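PDB 3SIW: nodulation fucosyltransferase NodZ from Bradyrhizobium sp., which is a nodulation protein of the NodZ family, with the GT-B fold found in many glycosyltransferases. Local coordinates for residues A[216-221]-A[238-243]. Numbering follows the deposited sequence.
Sequences PVKVFL and DVFAVP
Phe240 reaches across from the edge strand and lays its ring between Phe220 and Lys218. With chi1 at 64°, CG of Phe240 is flanked by both its backbone N and its carbonyl carbon, and the ring turns back over strand 217-223. Phe220 CA meets one face in a CH-pi contact, 4.1 Å from the Phe240 ring centroid; Lys218 NZ lies over the opposite face as a cation-pi partner, its chain bent at chi3. The two phenyl rings are inclined by 28° and so displaced that they hardly overlap, touching at Phe220 CD1 and Phe240 CE2, 3.4 Å apart. Alongside, hydrogen bonds of 2.8 to 2.9 Å join the backbones in parallel register: Val219 N to Asp238 O, Phe240 N to Val219 O and Leu221 N to Phe240 O. On the other sheet face Val219 and Val239 lie side by side. Packing slackens toward solvent at Asp238, where a water joins Val217 O to OD2 of this exposed residue. Where the direct strand bonds stop, another water bridges Leu221 O and Val242 N. The pair closes the beta-alpha-beta unit through helix 226-235, which packs on Leu221 and Val239; strand 170-176 flanks 217-223 on its other side, His165 stacks on Phe240, and helix 258-274 meets Phe220 and Val242.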
ATOM      1  N   PRO A 216      21.569 -14.595 -13.362  1.00 38.91           N
ATOM      2  CA  PRO A 216      22.505 -13.528 -12.937  1.00 37.58           C
ATOM      3  C   PRO A 216      21.835 -12.392 -12.166  1.00 33.54           C
ATOM      4  O   PRO A 216      20.729 -11.990 -12.481  1.00 30.90           O
ATOM      5  CB  PRO A 216      23.117 -13.024 -14.251  1.00 38.94           C
ATOM      6  CG  PRO A 216      22.779 -14.121 -15.287  1.00 42.64           C
ATOM      7  CD  PRO A 216      21.520 -14.763 -14.830  1.00 40.55           C
ATOM      8  N   VAL A 217      22.519 -11.917 -11.140  1.00 31.63           N
ATOM      9  CA  VAL A 217      21.941 -11.037 -10.141  1.00 30.91           C
ATOM     10  C   VAL A 217      22.073  -9.542 -10.517  1.00 30.77           C
ATOM     11  O   VAL A 217      23.136  -9.098 -10.956  1.00 31.97           O
ATOM     12  CB  VAL A 217      22.659 -11.256  -8.782  1.00 31.83           C
ATOM     13  CG1 VAL A 217      22.271 -10.193  -7.805  1.00 29.43           C
ATOM     14  CG2 VAL A 217      22.362 -12.650  -8.252  1.00 32.02           C
ATOM     15  N   LYS A 218      20.995  -8.774 -10.349  1.00 28.71           N
ATOM     16  CA  LYS A 218      21.066  -7.320 -10.399  1.00 27.47           C
ATOM     17  C   LYS A 218      20.416  -6.786  -9.126  1.00 26.09           C
ATOM     18  O   LYS A 218      19.653  -7.501  -8.449  1.00 26.10           O
ATOM     19  CB  LYS A 218      20.435  -6.737 -11.670  1.00 25.76           C
ATOM     20  CG  LYS A 218      21.105  -7.200 -12.978  1.00 33.95           C
ATOM     21  CD  LYS A 218      20.358  -6.738 -14.279  1.00 43.19           C
ATOM     22  CE  LYS A 218      19.980  -5.231 -14.304  1.00 47.42           C
ATOM     23  NZ  LYS A 218      19.445  -4.744 -15.645  1.00 46.62           N
ATOM     24  N   VAL A 219      20.733  -5.546  -8.788  1.00 24.76           N
ATOM     25  CA  VAL A 219      20.129  -4.878  -7.658  1.00 23.44           C
ATOM     26  C   VAL A 219      19.182  -3.766  -8.120  1.00 23.41           C
ATOM     27  O   VAL A 219      19.597  -2.804  -8.761  1.00 23.48           O
ATOM     28  CB  VAL A 219      21.222  -4.340  -6.660  1.00 25.54           C
ATOM     29  CG1 VAL A 219      20.595  -3.561  -5.526  1.00 22.06           C
ATOM     30  CG2 VAL A 219      22.087  -5.515  -6.132  1.00 24.00           C
ATOM     31  N   PHE A 220      17.914  -3.878  -7.734  1.00 22.25           N
ATOM     32  CA  PHE A 220      16.897  -2.847  -8.004  1.00 21.37           C
ATOM     33  C   PHE A 220      16.707  -1.981  -6.748  1.00 23.49           C
ATOM     34  O   PHE A 220      16.273  -2.487  -5.716  1.00 23.65           O
ATOM     35  CB  PHE A 220      15.602  -3.555  -8.386  1.00 21.69           C
ATOM     36  CG  PHE A 220      14.433  -2.652  -8.557  1.00 19.62           C
ATOM     37  CD1 PHE A 220      14.525  -1.545  -9.325  1.00 20.33           C
ATOM     38  CD2 PHE A 220      13.261  -2.918  -7.951  1.00 20.28           C
ATOM     39  CE1 PHE A 220      13.455  -0.702  -9.525  1.00 27.17           C
ATOM     40  CE2 PHE A 220      12.182  -2.081  -8.145  1.00 24.39           C
ATOM     41  CZ  PHE A 220      12.291  -0.963  -8.910  1.00 24.41           C
ATOM     42  N   LEU A 221      17.068  -0.703  -6.817  1.00 21.82           N
ATOM     43  CA  LEU A 221      16.896   0.202  -5.717  1.00 24.22           C
ATOM     44  C   LEU A 221      15.673   1.104  -5.869  1.00 24.67           C
ATOM     45  O   LEU A 221      15.492   1.779  -6.911  1.00 25.30           O
ATOM     46  CB  LEU A 221      18.121   1.086  -5.635  1.00 25.97           C
ATOM     47  CG  LEU A 221      18.235   2.068  -4.494  1.00 28.82           C
ATOM     48  CD1 LEU A 221      18.166   1.315  -3.164  1.00 25.14           C
ATOM     49  CD2 LEU A 221      19.583   2.789  -4.633  1.00 32.50           C
ATOM     50  N   ASP A 238      25.781  -3.380 -11.018  1.00 31.28           N
ATOM     51  CA  ASP A 238      24.469  -3.742 -11.553  1.00 30.98           C
ATOM     52  C   ASP A 238      23.303  -3.199 -10.701  1.00 29.02           C
ATOM     53  O   ASP A 238      22.301  -3.879 -10.535  1.00 28.64           O
ATOM     54  CB  ASP A 238      24.370  -5.264 -11.764  1.00 31.61           C
ATOM     55  CG  ASP A 238      25.545  -5.824 -12.565  1.00 39.24           C
ATOM     56  OD1 ASP A 238      25.762  -5.353 -13.712  1.00 43.67           O
ATOM     57  OD2 ASP A 238      26.284  -6.694 -12.016  1.00 43.09           O
ATOM     58  N   VAL A 239      23.447  -1.990 -10.167  1.00 27.96           N
ATOM     59  CA  VAL A 239      22.349  -1.322  -9.471  1.00 26.56           C
ATOM     60  C   VAL A 239      21.577  -0.532 -10.509  1.00 27.09           C
ATOM     61  O   VAL A 239      22.146   0.187 -11.323  1.00 26.07           O
ATOM     62  CB  VAL A 239      22.831  -0.441  -8.277  1.00 26.67           C
ATOM     63  CG1 VAL A 239      21.655   0.329  -7.614  1.00 27.80           C
ATOM     64  CG2 VAL A 239      23.549  -1.289  -7.261  1.00 24.91           C
ATOM     65  N   PHE A 240      20.268  -0.676 -10.501  1.00 24.57           N
ATOM     66  CA  PHE A 240      19.440   0.237 -11.280  1.00 25.50           C
ATOM     67  C   PHE A 240      18.247   0.682 -10.494  1.00 23.85           C
ATOM     68  O   PHE A 240      17.882   0.046  -9.544  1.00 23.48           O
ATOM     69  CB  PHE A 240      18.951  -0.443 -12.585  1.00 25.45           C
ATOM     70  CG  PHE A 240      18.065  -1.608 -12.349  1.00 22.01           C
ATOM     71  CD1 PHE A 240      18.587  -2.807 -11.928  1.00 26.81           C
ATOM     72  CD2 PHE A 240      16.693  -1.508 -12.549  1.00 28.15           C
ATOM     73  CE1 PHE A 240      17.741  -3.915 -11.700  1.00 28.75           C
ATOM     74  CE2 PHE A 240      15.851  -2.602 -12.312  1.00 29.26           C
ATOM     75  CZ  PHE A 240      16.402  -3.809 -11.878  1.00 26.79           C
ATOM     76  N   ALA A 241      17.592   1.730 -10.983  1.00 24.84           N
ATOM     77  CA  ALA A 241      16.379   2.267 -10.390  1.00 24.56           C
ATOM     78  C   ALA A 241      15.494   2.792 -11.499  1.00 26.22           C
ATOM     79  O   ALA A 241      15.978   3.126 -12.577  1.00 27.33           O
ATOM     80  CB  ALA A 241      16.706   3.428  -9.440  1.00 25.02           C
ATOM     81  N   VAL A 242      14.225   2.986 -11.193  1.00 25.45           N
ATOM     82  CA  VAL A 242      13.338   3.646 -12.139  1.00 28.17           C
ATOM     83  C   VAL A 242      13.608   5.163 -12.068  1.00 31.19           C
ATOM     84  O   VAL A 242      13.625   5.730 -10.975  1.00 31.15           O
ATOM     85  CB  VAL A 242      11.854   3.407 -11.797  1.00 26.87           C
ATOM     86  CG1 VAL A 242      10.980   4.055 -12.962  1.00 29.50           C
ATOM     87  CG2 VAL A 242      11.608   1.929 -11.655  1.00 26.41           C
ATOM     88  N   PRO A 243      13.888   5.796 -13.208  1.00 35.76           N
ATOM     89  CA  PRO A 243      14.170   7.225 -13.139  1.00 40.16           C
ATOM     90  C   PRO A 243      12.955   7.961 -12.579  1.00 43.03           C
ATOM     91  O   PRO A 243      11.814   7.694 -13.001  1.00 40.36           O
ATOM     92  CB  PRO A 243      14.423   7.638 -14.604  1.00 42.93           C
ATOM     93  CG  PRO A 243      14.799   6.341 -15.309  1.00 40.20           C
ATOM     94  CD  PRO A 243      13.997   5.258 -14.586  1.00 36.32           C
TER
HETATM   95  O   HOH W   1      25.301  -8.122  -9.770  0.50 27.39           O
HETATM   96  O   HOH W   2      13.226   2.682  -8.549  1.00 25.77           O